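Aminotransferase (PDB 3JTX) probably catalyses the pyridoxal-phosphate-dependent transfer of amino groups between amino acids and keto acids, as a class I and II aminotransferase. Local coordinates at residues A[118-130]-A[137-149]. Sequence-based numbering, arbitrary orientation.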
ATOM      1  N   GLY A 118      12.198  26.064   8.770  1.00 40.56           N
ATOM      2  CA  GLY A 118      12.938  26.232   7.526  1.00 40.42           C
ATOM      3  C   GLY A 118      14.142  25.309   7.413  1.00 40.03           C
ATOM      4  O   GLY A 118      14.868  25.350   6.410  1.00 40.71           O
ATOM      5  N   ILE A 119      14.353  24.464   8.426  1.00 39.09           N
ATOM      6  CA  ILE A 119      15.556  23.622   8.496  1.00 37.95           C
ATOM      7  C   ILE A 119      15.307  22.254   7.835  1.00 36.03           C
ATOM      8  O   ILE A 119      14.376  21.530   8.217  1.00 36.93           O
ATOM      9  CB  ILE A 119      16.051  23.480   9.970  1.00 38.33           C
ATOM     10  CG1 ILE A 119      17.465  22.879  10.012  1.00 39.19           C
ATOM     11  CG2 ILE A 119      15.052  22.676  10.820  1.00 38.70           C
ATOM     12  CD1 ILE A 119      18.553  23.798   9.409  1.00 39.81           C
ATOM     13  N   LYS A 120      16.117  21.904   6.835  1.00 33.08           N
ATOM     14  CA  LYS A 120      15.871  20.672   6.064  1.00 31.05           C
ATOM     15  C   LYS A 120      16.279  19.421   6.854  1.00 28.25           C
ATOM     16  O   LYS A 120      17.444  19.278   7.237  1.00 27.44           O
ATOM     17  CB  LYS A 120      16.595  20.711   4.721  1.00 31.19           C
ATOM     18  CG  LYS A 120      16.009  19.752   3.699  1.00 31.94           C
ATOM     19  CD  LYS A 120      16.451  20.125   2.293  1.00 33.47           C
ATOM     20  CE  LYS A 120      15.884  19.187   1.255  1.00 34.23           C
ATOM     21  NZ  LYS A 120      16.210  19.664  -0.129  1.00 35.66           N
ATOM     22  N   PRO A 121      15.321  18.516   7.106  1.00 25.14           N
ATOM     23  CA  PRO A 121      15.648  17.339   7.905  1.00 23.59           C
ATOM     24  C   PRO A 121      16.502  16.346   7.133  1.00 21.70           C
ATOM     25  O   PRO A 121      16.369  16.233   5.911  1.00 21.15           O
ATOM     26  CB  PRO A 121      14.274  16.756   8.238  1.00 23.60           C
ATOM     27  CG  PRO A 121      13.419  17.147   7.078  1.00 24.66           C
ATOM     28  CD  PRO A 121      13.939  18.465   6.592  1.00 25.23           C
ATOM     29  N   ALA A 122      17.363  15.632   7.856  1.00 19.90           N
ATOM     30  CA  ALA A 122      18.278  14.672   7.282  1.00 18.83           C
ATOM     31  C   ALA A 122      17.914  13.230   7.665  1.00 18.14           C
ATOM     32  O   ALA A 122      17.378  12.959   8.752  1.00 17.41           O
ATOM     33  CB  ALA A 122      19.706  14.981   7.724  1.00 18.78           C
ATOM     34  N   ILE A 123      18.212  12.314   6.761  1.00 17.05           N
ATOM     35  CA  ILE A 123      18.203  10.877   7.065  1.00 17.30           C
ATOM     36  C   ILE A 123      19.559  10.323   6.678  1.00 17.87           C
ATOM     37  O   ILE A 123      20.151  10.761   5.674  1.00 17.75           O
ATOM     38  CB  ILE A 123      17.065  10.155   6.317  1.00 17.59           C
ATOM     39  CG1 ILE A 123      15.728  10.526   6.980  1.00 18.01           C
ATOM     40  CG2 ILE A 123      17.283   8.649   6.286  1.00 16.77           C
ATOM     41  CD1 ILE A 123      14.519   9.885   6.346  1.00 18.44           C
ATOM     42  N   VAL A 124      20.079   9.389   7.482  1.00 17.78           N
ATOM     43  CA  VAL A 124      21.378   8.773   7.202  1.00 17.32           C
ATOM     44  C   VAL A 124      21.175   7.324   6.745  1.00 17.34           C
ATOM     45  O   VAL A 124      20.421   6.586   7.368  1.00 16.28           O
ATOM     46  CB  VAL A 124      22.319   8.797   8.422  1.00 18.03           C
ATOM     47  CG1 VAL A 124      23.622   8.046   8.088  1.00 17.88           C
ATOM     48  CG2 VAL A 124      22.647  10.233   8.841  1.00 17.30           C
ATOM     49  N   SER A 125      21.849   6.945   5.650  1.00 16.89           N
ATOM     50  CA  SER A 125      21.766   5.624   5.032  1.00 16.52           C
ATOM     51  C   SER A 125      23.143   4.999   4.905  1.00 16.60           C
ATOM     52  O   SER A 125      24.126   5.712   4.753  1.00 16.13           O
ATOM     53  CB  SER A 125      21.153   5.733   3.621  1.00 17.34           C
ATOM     54  OG  SER A 125      21.269   4.509   2.885  1.00 17.17           O
ATOM     55  N   PRO A 126      23.225   3.654   4.934  1.00 16.56           N
ATOM     56  CA  PRO A 126      24.492   3.050   4.545  1.00 16.49           C
ATOM     57  C   PRO A 126      24.781   3.337   3.071  1.00 16.95           C
ATOM     58  O   PRO A 126      23.864   3.723   2.317  1.00 16.36           O
ATOM     59  CB  PRO A 126      24.247   1.555   4.772  1.00 17.03           C
ATOM     60  CG  PRO A 126      22.774   1.411   4.588  1.00 16.55           C
ATOM     61  CD  PRO A 126      22.209   2.629   5.227  1.00 16.27           C
ATOM     62  N   ASN A 127      26.046   3.172   2.685  1.00 17.18           N
ATOM     63  CA  ASN A 127      26.483   3.345   1.297  1.00 18.03           C
ATOM     64  C   ASN A 127      27.583   2.319   1.020  1.00 18.28           C
ATOM     65  O   ASN A 127      28.653   2.402   1.631  1.00 17.86           O
ATOM     66  CB  ASN A 127      26.990   4.757   1.084  1.00 17.97           C
ATOM     67  CG  ASN A 127      27.133   5.130  -0.381  1.00 19.22           C
ATOM     68  OD1 ASN A 127      26.392   4.650  -1.249  1.00 18.38           O
ATOM     69  ND2 ASN A 127      28.076   6.048  -0.660  1.00 20.24           N
ATOM     70  N   PRO A 128      27.322   1.332   0.125  1.00 18.37           N
ATOM     71  CA  PRO A 128      26.153   1.132  -0.748  1.00 18.86           C
ATOM     72  C   PRO A 128      24.804   1.041  -0.029  1.00 19.47           C
ATOM     73  O   PRO A 128      24.734   0.597   1.132  1.00 19.13           O
ATOM     74  CB  PRO A 128      26.464  -0.194  -1.469  1.00 18.57           C
ATOM     75  CG  PRO A 128      27.916  -0.337  -1.407  1.00 18.77           C
ATOM     76  CD  PRO A 128      28.317   0.266  -0.073  1.00 18.59           C
ATOM     77  N   PHE A 129      23.746   1.457  -0.732  1.00 20.03           N
ATOM     78  CA  PHE A 129      22.412   1.588  -0.141  1.00 20.78           C
ATOM     79  C   PHE A 129      21.362   0.776  -0.896  1.00 20.96           C
ATOM     80  O   PHE A 129      21.597   0.302  -2.003  1.00 21.00           O
ATOM     81  CB  PHE A 129      22.003   3.074  -0.076  1.00 20.81           C
ATOM     82  CG  PHE A 129      21.868   3.751  -1.417  1.00 22.73           C
ATOM     83  CD1 PHE A 129      22.976   4.306  -2.050  1.00 24.54           C
ATOM     84  CD2 PHE A 129      20.628   3.868  -2.033  1.00 24.30           C
ATOM     85  CE1 PHE A 129      22.858   4.928  -3.281  1.00 25.31           C
ATOM     86  CE2 PHE A 129      20.497   4.506  -3.259  1.00 25.82           C
ATOM     87  CZ  PHE A 129      21.618   5.029  -3.890  1.00 26.06           C
ATOM     88  N   TYR A 130      20.205   0.610  -0.267  1.00 21.69           N
ATOM     89  CA  TYR A 130      19.029   0.031  -0.912  1.00 21.43           C
ATOM     90  C   TYR A 130      18.176   1.177  -1.412  1.00 21.54           C
ATOM     91  O   TYR A 130      17.877   2.117  -0.665  1.00 21.15           O
ATOM     92  CB  TYR A 130      18.246  -0.844   0.078  1.00 21.45           C
ATOM     93  CG  TYR A 130      16.991  -1.514  -0.448  1.00 21.13           C
ATOM     94  CD1 TYR A 130      17.032  -2.396  -1.523  1.00 22.67           C
ATOM     95  CD2 TYR A 130      15.765  -1.319   0.187  1.00 23.26           C
ATOM     96  CE1 TYR A 130      15.863  -3.052  -1.965  1.00 24.18           C
ATOM     97  CE2 TYR A 130      14.593  -1.966  -0.253  1.00 22.63           C
ATOM     98  CZ  TYR A 130      14.644  -2.818  -1.323  1.00 25.35           C
ATOM     99  OH  TYR A 130      13.468  -3.438  -1.747  1.00 24.95           O
ATOM    100  N   THR A 137      13.358   9.106   1.316  1.00 16.85           N
ATOM    101  CA  THR A 137      13.886  10.324   1.896  1.00 16.65           C
ATOM    102  C   THR A 137      13.641  11.522   0.988  1.00 16.88           C
ATOM    103  O   THR A 137      13.063  12.514   1.429  1.00 16.47           O
ATOM    104  CB  THR A 137      15.389  10.168   2.209  1.00 16.31           C
ATOM    105  OG1 THR A 137      15.557   9.086   3.148  1.00 16.62           O
ATOM    106  CG2 THR A 137      15.975  11.489   2.771  1.00 16.16           C
ATOM    107  N   LEU A 138      14.034  11.408  -0.282  1.00 17.03           N
ATOM    108  CA  LEU A 138      13.930  12.536  -1.226  1.00 17.64           C
ATOM    109  C   LEU A 138      12.469  12.883  -1.523  1.00 18.00           C
ATOM    110  O   LEU A 138      12.086  14.056  -1.493  1.00 17.69           O
ATOM    111  CB  LEU A 138      14.732  12.257  -2.508  1.00 17.19           C
ATOM    112  CG  LEU A 138      16.263  12.204  -2.319  1.00 18.43           C
ATOM    113  CD1 LEU A 138      17.006  11.915  -3.626  1.00 17.62           C
ATOM    114  CD2 LEU A 138      16.815  13.487  -1.669  1.00 18.91           C
ATOM    115  N   LEU A 139      11.638  11.875  -1.768  1.00 18.61           N
ATOM    116  CA  LEU A 139      10.215  12.136  -1.986  1.00 19.72           C
ATOM    117  C   LEU A 139       9.536  12.704  -0.738  1.00 20.43           C
ATOM    118  O   LEU A 139       8.574  13.445  -0.868  1.00 21.50           O
ATOM    119  CB  LEU A 139       9.471  10.904  -2.503  1.00 18.89           C
ATOM    120  CG  LEU A 139       9.849  10.522  -3.936  1.00 18.67           C
ATOM    121  CD1 LEU A 139       9.455   9.073  -4.220  1.00 17.50           C
ATOM    122  CD2 LEU A 139       9.216  11.502  -4.948  1.00 18.11           C
ATOM    123  N   GLY A 140      10.052  12.400   0.452  1.00 20.45           N
ATOM    124  CA  GLY A 140       9.558  13.013   1.681  1.00 20.95           C
ATOM    125  C   GLY A 140      10.073  14.411   2.010  1.00 21.65           C
ATOM    126  O   GLY A 140       9.728  14.962   3.050  1.00 22.49           O
ATOM    127  N   GLY A 141      10.895  14.985   1.139  1.00 22.31           N
ATOM    128  CA  GLY A 141      11.448  16.325   1.359  1.00 22.76           C
ATOM    129  C   GLY A 141      12.654  16.361   2.285  1.00 22.63           C
ATOM    130  O   GLY A 141      13.048  17.427   2.746  1.00 23.28           O
ATOM    131  N   GLY A 142      13.250  15.201   2.547  1.00 22.43           N
ATOM    132  CA  GLY A 142      14.433  15.120   3.393  1.00 22.09           C
ATOM    133  C   GLY A 142      15.698  15.134   2.570  1.00 22.21           C
ATOM    134  O   GLY A 142      15.668  14.994   1.349  1.00 22.57           O
ATOM    135  N   GLU A 143      16.819  15.298   3.260  1.00 22.07           N
ATOM    136  CA  GLU A 143      18.136  15.296   2.669  1.00 22.19           C
ATOM    137  C   GLU A 143      18.769  13.950   3.019  1.00 22.09           C
ATOM    138  O   GLU A 143      18.786  13.567   4.199  1.00 22.07           O
ATOM    139  CB  GLU A 143      18.910  16.437   3.315  1.00 22.59           C
ATOM    140  CG  GLU A 143      20.075  16.941   2.585  1.00 25.01           C
ATOM    141  CD  GLU A 143      20.642  18.171   3.267  1.00 26.72           C
ATOM    142  OE1 GLU A 143      21.207  18.034   4.371  1.00 28.57           O
ATOM    143  OE2 GLU A 143      20.494  19.273   2.705  1.00 28.38           O
ATOM    144  N   ILE A 144      19.266  13.213   2.024  1.00 21.13           N
ATOM    145  CA  ILE A 144      19.894  11.917   2.302  1.00 20.88           C
ATOM    146  C   ILE A 144      21.408  12.064   2.472  1.00 21.22           C
ATOM    147  O   ILE A 144      22.070  12.750   1.685  1.00 20.79           O
ATOM    148  CB  ILE A 144      19.545  10.827   1.255  1.00 21.43           C
ATOM    149  CG1 ILE A 144      20.108   9.472   1.723  1.00 22.39           C
ATOM    150  CG2 ILE A 144      20.062  11.210  -0.151  1.00 21.41           C
ATOM    151  CD1 ILE A 144      19.313   8.265   1.305  1.00 26.41           C
ATOM    152  N   HIS A 145      21.933  11.447   3.532  1.00 20.12           N
ATOM    153  CA  HIS A 145      23.341  11.475   3.840  1.00 20.01           C
ATOM    154  C   HIS A 145      23.836  10.050   4.002  1.00 19.96           C
ATOM    155  O   HIS A 145      23.077   9.173   4.405  1.00 19.40           O
ATOM    156  CB  HIS A 145      23.595  12.316   5.088  1.00 20.42           C
ATOM    157  CG  HIS A 145      23.345  13.777   4.875  1.00 20.65           C
ATOM    158  ND1 HIS A 145      24.358  14.674   4.615  1.00 21.58           N
ATOM    159  CD2 HIS A 145      22.197  14.492   4.852  1.00 20.60           C
ATOM    160  CE1 HIS A 145      23.848  15.883   4.462  1.00 21.54           C
ATOM    161  NE2 HIS A 145      22.538  15.800   4.600  1.00 22.83           N
ATOM    162  N   PHE A 146      25.097   9.815   3.652  1.00 19.99           N
ATOM    163  CA  PHE A 146      25.619   8.461   3.484  1.00 20.68           C
ATOM    164  C   PHE A 146      26.768   8.135   4.428  1.00 20.87           C
ATOM    165  O   PHE A 146      27.740   8.879   4.512  1.00 22.01           O
ATOM    166  CB  PHE A 146      26.027   8.253   2.014  1.00 20.59           C
ATOM    167  CG  PHE A 146      24.855   8.253   1.066  1.00 20.56           C
ATOM    168  CD1 PHE A 146      23.987   7.172   1.017  1.00 19.89           C
ATOM    169  CD2 PHE A 146      24.619   9.331   0.229  1.00 20.14           C
ATOM    170  CE1 PHE A 146      22.897   7.173   0.159  1.00 21.31           C
ATOM    171  CE2 PHE A 146      23.534   9.341  -0.627  1.00 21.00           C
ATOM    172  CZ  PHE A 146      22.677   8.255  -0.680  1.00 20.79           C
ATOM    173  N   ALA A 147      26.621   7.034   5.169  1.00 21.03           N
ATOM    174  CA  ALA A 147      27.686   6.459   5.983  1.00 20.67           C
ATOM    175  C   ALA A 147      28.298   5.295   5.194  1.00 21.05           C
ATOM    176  O   ALA A 147      27.662   4.244   5.045  1.00 20.16           O
ATOM    177  CB  ALA A 147      27.146   5.972   7.324  1.00 20.73           C
ATOM    178  N   ASN A 148      29.514   5.489   4.684  1.00 21.76           N
ATOM    179  CA  ASN A 148      30.174   4.501   3.821  1.00 22.50           C
ATOM    180  C   ASN A 148      30.534   3.225   4.555  1.00 22.49           C
ATOM    181  O   ASN A 148      30.854   3.255   5.750  1.00 21.78           O
ATOM    182  CB  ASN A 148      31.439   5.073   3.169  1.00 23.29           C
ATOM    183  CG  ASN A 148      31.137   6.101   2.105  1.00 24.73           C
ATOM    184  OD1 ASN A 148      29.996   6.271   1.662  1.00 25.00           O
ATOM    185  ND2 ASN A 148      32.168   6.826   1.705  1.00 29.18           N
ATOM    186  N   CYS A 149      30.480   2.116   3.817  1.00 22.57           N
ATOM    187  CA  CYS A 149      30.715   0.775   4.350  1.00 23.15           C
ATOM    188  C   CYS A 149      31.925   0.116   3.668  1.00 23.85           C
ATOM    189  O   CYS A 149      31.767  -0.664   2.728  1.00 23.62           O
ATOM    190  CB  CYS A 149      29.464  -0.064   4.124  1.00 23.40           C
ATOM    191  SG  CYS A 149      28.026   0.615   4.950  1.00 23.18           S
TER
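The edge of a seven-stranded mixed sheet is formed here: strand 143-148, outermost within the chain, pairs in parallel with strand 122-127, as Val-124 with His-145 and Ser-125 with Phe-146 illustrate. Parallel pairing is evident from Ile-123, which is bracketed by two residues of its neighbour: its N donates to Glu-143 O at 2.9 Å and its O accepts from His-145 N, while the strand directions differ by only 41°. Toward the far end the bond from Asn-127 N to Ala-147 O is weak. Helix 131-139 links the two strands, completing a beta-alpha-beta crossover of the pyridoxal-phosphate-binding fold; its Thr-137 runs past Ile-123 in the opposite sense, with Thr-137 OG1 3.5 Å from Ile-123 CD1, while that hydroxyl bonds to Tyr-133 O. On this same face Ser-125 CB meets Ile-144 CD1, and Phe-146 CE1 comes within 3.6 Å of Phe-129 CD1. These two rings are oblique, planes 38° apart, with Phe-146 CZ over one face of Phe-129 near its rim. Asn-127 and Asn-148 run side by side; ND2 of Asn-127 donates to OD1 of Asn-148 at 3.0 Å, tilted 29° from the acceptor's carbonyl plane, and also to Arg-361 O, while Asn-148 ND2 bonds to Thr-363 OG1. On the other face, Ala-122 CB lies 3.8 Å from His-145 CD2. His-145 NE2 donates in its ring plane to Glu-143 OE1 at 2.6 Å, an oxygen also salt-bridged to Arg-168; this bond restrains the ring's rotation, and ND1 bonds to a glycerol probably from the crystallisation liquor.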